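Local coordinates for glycerol dehydrogenase (Schizosaccharomyces pombe, PDB 1TA9), which is a zinc-dependent glycerol dehydrogenase of the iron-containing alcohol dehydrogenase family that probably oxidises glycerol to dihydroxyacetone with NAD(+), at residues A94-D99 with V148-G153; T120-V125 with Q141-T146; L371-I376 with T431-L436. All blocks are in the same frame, centred on the assembly; numbering follows the deposited sequence.

Followed from the N terminus, the chain first lays down strand 93-98, the earlier half of contact 1, and then strand 120-125, which opens contact 2. Helix 132-139 leads into loop 141-146, where contact 2 closes; only afterwards does strand 148-153 close contact 1. The shorter loop therefore lies wholly within the longer one, and the two touch: strands 93-98 and 120-125 are sheet neighbours, and Val-95 packs on Thr-146. Contact 3 comes later, in series, on the opposite side of the chain's centre, about 36 Å from contact 1 between centres. It ties short helix 371-374 to the loop after helix 407-428, in the helical part of the fold.

Contact 1: residues A94-D99 with V148-G153; sequences AVVLAD and VIIGVG
In the Rossmann-like nucleotide-binding sheet of this family, strands 94-98 and 148-153 are parallel neighbours. Val-95 and Leu-97 each spend both N and O on the partner strand; the straightest bond runs from Leu-97 N to Ile-150 O (2.7 Å, 175°). Val-96, in the same strand, turns its backbone bonds the other way, to strand 120-125.

The tight part centres on Ile-150. With CG1 beside the backbone N (chi1 -52°), its CB sits only 3.2 Å from Val-95 O, and its CD1 reaches Ala-94 CB and Val-96 CG2 at 4.1 Å each. On the opposite face Val-95 and Ile-149 lie side by side, Ile-149 CD1 being 3.9 Å from Val-95 CB, while Leu-97 stands opposite Gly-151, which offers no side chain.

Toward the C-terminal ends the direct ladder gives way to a looser, water-bridged region, where Asp-99 is partly exposed. Asp-99, probably an NAD(+) ligand, is the N-cap of helix 100-115, its OD2 accepting from Val-102 N. Between the separating strands one water donates to Val-152 O (2.8 Å) and accepts from Asp-99 N (2.9 Å).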
loop_
_atom_site.group_PDB
_atom_site.type_symbol
_atom_site.label_atom_id
_atom_site.label_comp_id
_atom_site.label_asym_id
_atom_site.label_seq_id
_atom_site.Cartn_x
_atom_site.Cartn_y
_atom_site.Cartn_z
ATOM N N ALA B 94 -27.098 5.582 -53.189
ATOM C CA ALA B 94 -26.165 4.748 -52.441
ATOM C C ALA B 94 -26.234 3.280 -52.846
ATOM O O ALA B 94 -27.279 2.786 -53.272
ATOM C CB ALA B 94 -26.439 4.884 -50.944
ATOM N N VAL B 95 -25.109 2.588 -52.714
ATOM C CA VAL B 95 -25.042 1.170 -53.029
ATOM C C VAL B 95 -24.991 0.403 -51.715
ATOM O O VAL B 95 -24.237 0.761 -50.812
ATOM C CB VAL B 95 -23.769 0.821 -53.849
ATOM C CG1 VAL B 95 -23.539 -0.687 -53.853
ATOM C CG2 VAL B 95 -23.912 1.321 -55.276
ATOM N N VAL B 96 -25.811 -0.634 -51.598
ATOM C CA VAL B 96 -25.803 -1.454 -50.398
ATOM C C VAL B 96 -25.366 -2.849 -50.823
ATOM O O VAL B 96 -26.027 -3.500 -51.636
ATOM C CB VAL B 96 -27.192 -1.515 -49.730
ATOM C CG1 VAL B 96 -27.148 -2.453 -48.529
ATOM C CG2 VAL B 96 -27.605 -0.125 -49.276
ATOM N N LEU B 97 -24.236 -3.291 -50.282
ATOM C CA LEU B 97 -23.672 -4.595 -50.609
ATOM C C LEU B 97 -23.709 -5.553 -49.424
ATOM O O LEU B 97 -23.231 -5.224 -48.340
ATOM C CB LEU B 97 -22.225 -4.425 -51.068
ATOM C CG LEU B 97 -21.441 -5.697 -51.391
ATOM C CD1 LEU B 97 -22.034 -6.362 -52.632
ATOM C CD2 LEU B 97 -19.980 -5.350 -51.616
ATOM N N ALA B 98 -24.265 -6.742 -49.643
ATOM C CA ALA B 98 -24.353 -7.756 -48.593
ATOM C C ALA B 98 -24.672 -9.119 -49.199
ATOM O O ALA B 98 -25.350 -9.197 -50.223
ATOM C CB ALA B 98 -25.433 -7.373 -47.585
ATOM N N ASP B 99 -24.177 -10.191 -48.583
ATOM C CA ASP B 99 -24.468 -11.526 -49.094
ATOM C C ASP B 99 -25.945 -11.785 -48.812
ATOM O O ASP B 99 -26.577 -11.022 -48.085
ATOM C CB ASP B 99 -23.568 -12.583 -48.427
ATOM C CG ASP B 99 -23.831 -12.744 -46.940
ATOM O OD1 ASP B 99 -22.928 -13.254 -46.239
ATOM O OD2 ASP B 99 -24.928 -12.383 -46.465
ATOM N N VAL B 148 -22.000 6.799 -52.470
ATOM C CA VAL B 148 -21.338 6.071 -51.397
ATOM C C VAL B 148 -21.563 4.567 -51.513
ATOM O O VAL B 148 -22.576 4.117 -52.050
ATOM C CB VAL B 148 -21.854 6.552 -50.016
ATOM C CG1 VAL B 148 -23.337 6.215 -49.868
ATOM C CG2 VAL B 148 -21.048 5.911 -48.897
ATOM N N ILE B 149 -20.605 3.799 -51.010
ATOM C CA ILE B 149 -20.685 2.346 -51.038
ATOM C C ILE B 149 -20.900 1.868 -49.606
ATOM O O ILE B 149 -20.098 2.168 -48.725
ATOM C CB ILE B 149 -19.378 1.720 -51.576
ATOM C CG1 ILE B 149 -19.022 2.325 -52.938
ATOM C CG2 ILE B 149 -19.534 0.210 -51.687
ATOM C CD1 ILE B 149 -20.040 2.059 -54.023
ATOM N N ILE B 150 -21.982 1.129 -49.382
ATOM C CA ILE B 150 -22.295 0.618 -48.053
ATOM C C ILE B 150 -22.139 -0.898 -47.982
ATOM O O ILE B 150 -22.880 -1.638 -48.635
ATOM C CB ILE B 150 -23.742 0.968 -47.649
ATOM C CG1 ILE B 150 -23.991 2.464 -47.837
ATOM C CG2 ILE B 150 -23.985 0.567 -46.200
ATOM C CD1 ILE B 150 -25.418 2.890 -47.528
ATOM N N GLY B 151 -21.173 -1.352 -47.189
ATOM C CA GLY B 151 -20.943 -2.777 -47.026
ATOM C C GLY B 151 -21.558 -3.261 -45.725
ATOM O O GLY B 151 -21.244 -2.739 -44.654
ATOM N N VAL B 152 -22.433 -4.259 -45.807
ATOM C CA VAL B 152 -23.096 -4.789 -44.621
ATOM C C VAL B 152 -22.814 -6.280 -44.443
ATOM O O VAL B 152 -23.176 -7.087 -45.296
ATOM C CB VAL B 152 -24.630 -4.591 -44.711
ATOM C CG1 VAL B 152 -25.282 -4.930 -43.374
ATOM C CG2 VAL B 152 -24.954 -3.165 -45.122
ATOM N N GLY B 153 -22.168 -6.646 -43.336
ATOM C CA GLY B 153 -21.876 -8.047 -43.093
ATOM C C GLY B 153 -20.522 -8.343 -42.474
ATOM O O GLY B 153 -20.041 -7.600 -41.618
HETATM O O HOH W 1 -22.684 -9.678 -46.175
#

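Contact 2: residues T120-V125 with Q141-T146; sequences TVTKLV and QCPDDT
Strand 120-125 passes the irregular segment 141-146 without a direct hydrogen bond between them, the closest pair of CA atoms being those of Thr-122 and Cys-142 at 7.1 Å. Side chains bridge the interval. Thr-122 and Pro-143 meet tip to tip: with the hydroxyl beside its own backbone N (chi1 -59°), Thr-122 OG1 sits 3.3 Å from Pro-143 CD and touches CG of the same ring equally closely. The methyl branch, anti to the backbone N, turns to the preceding part of the loop, so that Thr-122 CG2 lies 3.7 Å from Gln-141 O.

Leu-124 divides its two methyls between two residues. Its CD1 packs on Cys-142 SG at 3.8 Å, an apolar contact on the buried side. Its CD2 is crossed obliquely by the extended Gln-141 chain, resting near CB and 3.6 Å from Gln-141 OE1. This is a beta-alpha-beta crossover at the edge of the Rossmann-like sheet: the chain leaves edge strand 120-125, runs through helix 132-139, and turns along 141-146 to enter strand 148-153, with strand 93-98 lying between the two. Thr-122, Leu-124 and Thr-146 all pack on Val-95 of that middle strand, whereas Val-121, Lys-123 and Val-125 meet helix 100-115.

The loop reverses through a type I turn from Pro-143 to Thr-146. Its first carbonyl is gripped twice, for Pro-143 O accepts from Thr-146 N at 3.0 Å and from Thr-146 OG1 at 2.6 Å, the hydroxyl lying on a lone pair in the carbonyl plane. At the exposed end a water accepts from Val-125 N (2.9 Å) and donates only weakly to Gln-141 OE1, while Gln-141 NE2 makes a weak bond to Lys-137 O.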
loop_
_atom_site.group_PDB
_atom_site.type_symbol
_atom_site.label_atom_id
_atom_site.label_comp_id
_atom_site.label_asym_id
_atom_site.label_seq_id
_atom_site.Cartn_x
_atom_site.Cartn_y
_atom_site.Cartn_z
ATOM N N THR B 120 -32.141 6.812 -53.686
ATOM C CA THR B 120 -32.205 5.716 -54.641
ATOM C C THR B 120 -31.141 4.745 -54.147
ATOM O O THR B 120 -29.997 5.138 -53.925
ATOM C CB THR B 120 -31.847 6.179 -56.069
ATOM O OG1 THR B 120 -32.838 7.104 -56.536
ATOM C CG2 THR B 120 -31.781 4.990 -57.015
ATOM N N VAL B 121 -31.513 3.484 -53.962
ATOM C CA VAL B 121 -30.563 2.503 -53.461
ATOM C C VAL B 121 -30.320 1.331 -54.399
ATOM O O VAL B 121 -31.250 0.621 -54.783
ATOM C CB VAL B 121 -31.023 1.950 -52.094
ATOM C CG1 VAL B 121 -30.016 0.944 -51.569
ATOM C CG2 VAL B 121 -31.197 3.094 -51.107
ATOM N N THR B 122 -29.057 1.133 -54.760
ATOM C CA THR B 122 -28.670 0.030 -55.627
ATOM C C THR B 122 -28.345 -1.147 -54.718
ATOM O O THR B 122 -27.352 -1.129 -53.993
ATOM C CB THR B 122 -27.423 0.380 -56.457
ATOM O OG1 THR B 122 -27.690 1.543 -57.251
ATOM C CG2 THR B 122 -27.050 -0.780 -57.374
ATOM N N LYS B 123 -29.196 -2.165 -54.751
ATOM C CA LYS B 123 -29.009 -3.345 -53.920
ATOM C C LYS B 123 -28.219 -4.421 -54.652
ATOM O O LYS B 123 -28.687 -4.995 -55.637
ATOM C CB LYS B 123 -30.372 -3.888 -53.486
ATOM C CG LYS B 123 -31.209 -2.874 -52.713
ATOM C CD LYS B 123 -32.580 -3.423 -52.343
ATOM C CE LYS B 123 -33.416 -3.715 -53.579
ATOM N NZ LYS B 123 -34.775 -4.212 -53.220
ATOM N N LEU B 124 -27.011 -4.686 -54.167
ATOM C CA LEU B 124 -26.150 -5.695 -54.766
ATOM C C LEU B 124 -25.944 -6.863 -53.810
ATOM O O LEU B 124 -25.891 -6.683 -52.592
ATOM C CB LEU B 124 -24.792 -5.091 -55.126
ATOM C CG LEU B 124 -24.783 -3.889 -56.071
ATOM C CD1 LEU B 124 -23.346 -3.457 -56.308
ATOM C CD2 LEU B 124 -25.457 -4.250 -57.391
ATOM N N VAL B 125 -25.831 -8.064 -54.366
ATOM C CA VAL B 125 -25.626 -9.248 -53.549
ATOM C C VAL B 125 -24.189 -9.739 -53.669
ATOM O O VAL B 125 -23.723 -10.069 -54.758
ATOM C CB VAL B 125 -26.571 -10.395 -53.966
ATOM C CG1 VAL B 125 -26.335 -11.609 -53.076
ATOM C CG2 VAL B 125 -28.014 -9.940 -53.869
ATOM N N GLN B 141 -21.731 -2.846 -61.587
ATOM C CA GLN B 141 -23.159 -2.805 -61.288
ATOM C C GLN B 141 -23.521 -1.562 -60.477
ATOM O O GLN B 141 -24.676 -1.369 -60.094
ATOM C CB GLN B 141 -23.571 -4.063 -60.515
ATOM C CG GLN B 141 -23.493 -5.346 -61.332
ATOM C CD GLN B 141 -23.811 -6.585 -60.513
ATOM O OE1 GLN B 141 -24.896 -6.705 -59.941
ATOM N NE2 GLN B 141 -22.865 -7.515 -60.456
ATOM N N CYS B 142 -22.527 -0.719 -60.220
ATOM C CA CYS B 142 -22.741 0.502 -59.456
ATOM C C CYS B 142 -22.968 1.691 -60.385
ATOM O O CYS B 142 -22.122 2.001 -61.223
ATOM C CB CYS B 142 -21.530 0.779 -58.556
ATOM S SG CYS B 142 -21.155 -0.527 -57.352
ATOM N N PRO B 143 -24.122 2.366 -60.257
ATOM C CA PRO B 143 -24.440 3.527 -61.097
ATOM C C PRO B 143 -23.365 4.612 -61.006
ATOM O O PRO B 143 -22.747 4.799 -59.957
ATOM C CB PRO B 143 -25.781 3.991 -60.536
ATOM C CG PRO B 143 -26.418 2.704 -60.119
ATOM C CD PRO B 143 -25.278 1.992 -59.425
ATOM N N ASP B 144 -23.151 5.326 -62.106
ATOM C CA ASP B 144 -22.141 6.379 -62.150
ATOM C C ASP B 144 -22.417 7.516 -61.176
ATOM O O ASP B 144 -21.498 8.222 -60.766
ATOM C CB ASP B 144 -22.029 6.949 -63.565
ATOM C CG ASP B 144 -21.580 5.914 -64.573
ATOM O OD1 ASP B 144 -20.511 5.300 -64.361
ATOM O OD2 ASP B 144 -22.294 5.717 -65.579
ATOM N N ASP B 145 -23.680 7.697 -60.808
ATOM C CA ASP B 145 -24.037 8.764 -59.885
ATOM C C ASP B 145 -24.069 8.273 -58.441
ATOM O O ASP B 145 -24.623 8.938 -57.568
ATOM C CB ASP B 145 -25.394 9.370 -60.270
ATOM C CG ASP B 145 -26.544 8.400 -60.087
ATOM O OD1 ASP B 145 -26.446 7.255 -60.574
ATOM O OD2 ASP B 145 -27.553 8.788 -59.458
ATOM N N THR B 146 -23.476 7.107 -58.198
ATOM C CA THR B 146 -23.418 6.540 -56.852
ATOM C C THR B 146 -22.555 7.446 -55.976
ATOM O O THR B 146 -21.425 7.774 -56.339
ATOM C CB THR B 146 -22.801 5.122 -56.867
ATOM O OG1 THR B 146 -23.647 4.239 -57.613
ATOM C CG2 THR B 146 -22.645 4.587 -55.446
HETATM O O HOH W 2 -26.281 -8.184 -57.203
#

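Contact 3: residues L371-I376 with T431-L436; sequences LEELGI and TERFRL
Glu-373 lays its extended side chain across the backbone of Phe-434, with CB 3.4 Å from Phe-434 O and the carboxylate beyond, at the amide. There Phe-434 N donates to Glu-373 OE1 at 2.7 Å, an almost straight bond (178°) that uses the anti lone pair, away from the other oxygen. That other oxygen, OE2, is hydrogen-bonded to Thr-370 OG1 and Ile-369 N, just before the helix, so the carboxylate is held at both oxygens.

The Phe-434 ring, whose CG is anti to the backbone N (chi1 169°), presents its edge to the helix: CD2 lies 3.4 Å from Glu-373 O, close to the ring plane. The same Glu-373 O accepts from a water at 2.7 Å, and this water in turn accepts from Leu-436 N. Farther along, Leu-436 CD2 rests 3.7 Å from Leu-374 O, a buried carbonyl with no polar partner in the model. Gly-375 ends the short helix 371-374 in a Schellman motif with positive phi, and a CB at this position would also collide with Leu-436 CD2. The contact thus fastens the C-terminal end of this helix, and the loop after helix 407-428, to each other in the helical part of the fold.

An alanine at Glu-373 would remove the carboxylate and would probably leave Phe-434 N without its acceptor and loosen the residues just before the helix.

Although Arg-433 crosses Glu-373 at about a right angle, its NE is 5.3 Å from Glu-373 OE1, and its NH1 serves the carbonyls of Trp-430 and Glu-432. Amide and hydroxyl groups, rather than a salt bridge to Arg-433, meet the carboxylate; with the guanidinium nearby they would probably favour its ionised form.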
loop_
_atom_site.group_PDB
_atom_site.type_symbol
_atom_site.label_atom_id
_atom_site.label_comp_id
_atom_site.label_asym_id
_atom_site.label_seq_id
_atom_site.Cartn_x
_atom_site.Cartn_y
_atom_site.Cartn_z
ATOM N N LEU B 371 -3.364 -26.805 -28.085
ATOM C CA LEU B 371 -3.387 -27.357 -29.438
ATOM C C LEU B 371 -4.576 -28.305 -29.583
ATOM O O LEU B 371 -5.170 -28.420 -30.660
ATOM C CB LEU B 371 -2.076 -28.101 -29.724
ATOM C CG LEU B 371 -0.824 -27.219 -29.805
ATOM C CD1 LEU B 371 0.432 -28.082 -29.840
ATOM C CD2 LEU B 371 -0.908 -26.337 -31.050
ATOM N N GLU B 372 -4.918 -28.981 -28.489
ATOM C CA GLU B 372 -6.043 -29.906 -28.481
ATOM C C GLU B 372 -7.317 -29.145 -28.847
ATOM O O GLU B 372 -8.065 -29.562 -29.729
ATOM C CB GLU B 372 -6.203 -30.541 -27.094
ATOM C CG GLU B 372 -7.376 -31.511 -26.980
ATOM C CD GLU B 372 -7.073 -32.887 -27.560
ATOM O OE1 GLU B 372 -8.029 -33.622 -27.888
ATOM O OE2 GLU B 372 -5.882 -33.246 -27.677
ATOM N N GLU B 373 -7.550 -28.019 -28.176
ATOM C CA GLU B 373 -8.744 -27.220 -28.439
ATOM C C GLU B 373 -8.735 -26.623 -29.842
ATOM O O GLU B 373 -9.786 -26.509 -30.479
ATOM C CB GLU B 373 -8.879 -26.107 -27.400
ATOM C CG GLU B 373 -8.963 -26.620 -25.976
ATOM C CD GLU B 373 -8.958 -25.500 -24.963
ATOM O OE1 GLU B 373 -10.052 -25.043 -24.575
ATOM O OE2 GLU B 373 -7.850 -25.067 -24.573
ATOM N N LEU B 374 -7.554 -26.238 -30.319
ATOM C CA LEU B 374 -7.435 -25.676 -31.661
ATOM C C LEU B 374 -7.792 -26.735 -32.699
ATOM O O LEU B 374 -8.042 -26.415 -33.858
ATOM C CB LEU B 374 -6.011 -25.181 -31.920
ATOM C CG LEU B 374 -5.566 -23.904 -31.205
ATOM C CD1 LEU B 374 -4.141 -23.572 -31.613
ATOM C CD2 LEU B 374 -6.504 -22.752 -31.567
ATOM N N GLY B 375 -7.800 -27.995 -32.273
ATOM C CA GLY B 375 -8.130 -29.086 -33.174
ATOM C C GLY B 375 -6.947 -29.713 -33.892
ATOM O O GLY B 375 -7.132 -30.498 -34.819
ATOM N N ILE B 376 -5.733 -29.376 -33.466
ATOM C CA ILE B 376 -4.526 -29.910 -34.090
ATOM C C ILE B 376 -3.531 -30.460 -33.064
ATOM O O ILE B 376 -2.353 -30.095 -33.063
ATOM C CB ILE B 376 -3.822 -28.824 -34.931
ATOM C CG1 ILE B 376 -3.593 -27.572 -34.079
ATOM C CG2 ILE B 376 -4.664 -28.486 -36.153
ATOM C CD1 ILE B 376 -2.856 -26.468 -34.806
ATOM N N THR B 431 -12.007 -27.356 -15.951
ATOM C CA THR B 431 -12.573 -28.388 -16.816
ATOM C C THR B 431 -13.187 -27.898 -18.127
ATOM O O THR B 431 -13.399 -28.691 -19.046
ATOM C CB THR B 431 -13.649 -29.197 -16.061
ATOM O OG1 THR B 431 -14.679 -28.310 -15.606
ATOM C CG2 THR B 431 -13.039 -29.909 -14.863
ATOM N N GLU B 432 -13.476 -26.604 -18.221
ATOM C CA GLU B 432 -14.074 -26.054 -19.436
ATOM C C GLU B 432 -13.089 -26.161 -20.607
ATOM O O GLU B 432 -11.886 -25.964 -20.438
ATOM C CB GLU B 432 -14.479 -24.594 -19.189
ATOM C CG GLU B 432 -15.225 -23.910 -20.332
ATOM C CD GLU B 432 -15.792 -22.544 -19.931
ATOM O OE1 GLU B 432 -16.240 -21.789 -20.827
ATOM O OE2 GLU B 432 -15.794 -22.228 -18.719
ATOM N N ARG B 433 -13.603 -26.482 -21.792
ATOM C CA ARG B 433 -12.757 -26.625 -22.977
ATOM C C ARG B 433 -13.462 -26.128 -24.233
ATOM O O ARG B 433 -14.670 -26.309 -24.388
ATOM C CB ARG B 433 -12.391 -28.097 -23.191
ATOM C CG ARG B 433 -11.575 -28.736 -22.076
ATOM C CD ARG B 433 -10.098 -28.387 -22.195
ATOM N NE ARG B 433 -9.295 -29.167 -21.258
ATOM C CZ ARG B 433 -9.261 -28.964 -19.944
ATOM N NH1 ARG B 433 -9.982 -27.994 -19.398
ATOM N NH2 ARG B 433 -8.515 -29.744 -19.172
ATOM N N PHE B 434 -12.702 -25.502 -25.124
ATOM C CA PHE B 434 -13.244 -25.023 -26.391
ATOM C C PHE B 434 -13.235 -26.239 -27.304
ATOM O O PHE B 434 -12.222 -26.943 -27.396
ATOM C CB PHE B 434 -12.342 -23.941 -26.987
ATOM C CG PHE B 434 -12.682 -23.573 -28.410
ATOM C CD1 PHE B 434 -13.619 -22.584 -28.685
ATOM C CD2 PHE B 434 -12.050 -24.210 -29.475
ATOM C CE1 PHE B 434 -13.920 -22.228 -30.005
ATOM C CE2 PHE B 434 -12.342 -23.864 -30.797
ATOM C CZ PHE B 434 -13.276 -22.873 -31.061
ATOM N N ARG B 435 -14.360 -26.499 -27.959
ATOM C CA ARG B 435 -14.464 -27.630 -28.876
ATOM C C ARG B 435 -14.768 -27.049 -30.257
ATOM O O ARG B 435 -15.788 -26.393 -30.450
ATOM C CB ARG B 435 -15.585 -28.580 -28.429
ATOM C CG ARG B 435 -15.424 -29.138 -27.015
ATOM C CD ARG B 435 -14.126 -29.916 -26.851
ATOM N NE ARG B 435 -14.041 -30.592 -25.556
ATOM C CZ ARG B 435 -13.003 -31.326 -25.159
ATOM N NH1 ARG B 435 -11.955 -31.483 -25.954
ATOM N NH2 ARG B 435 -13.009 -31.901 -23.962
ATOM N N LEU B 436 -13.867 -27.285 -31.205
ATOM C CA LEU B 436 -13.989 -26.760 -32.562
ATOM C C LEU B 436 -15.241 -27.205 -33.327
ATOM O O LEU B 436 -15.444 -28.396 -33.566
ATOM C CB LEU B 436 -12.736 -27.143 -33.358
ATOM C CG LEU B 436 -12.552 -26.547 -34.753
ATOM C CD1 LEU B 436 -12.432 -25.030 -34.650
ATOM C CD2 LEU B 436 -11.299 -27.141 -35.393
HETATM O O HOH W 3 -11.328 -28.761 -30.625
#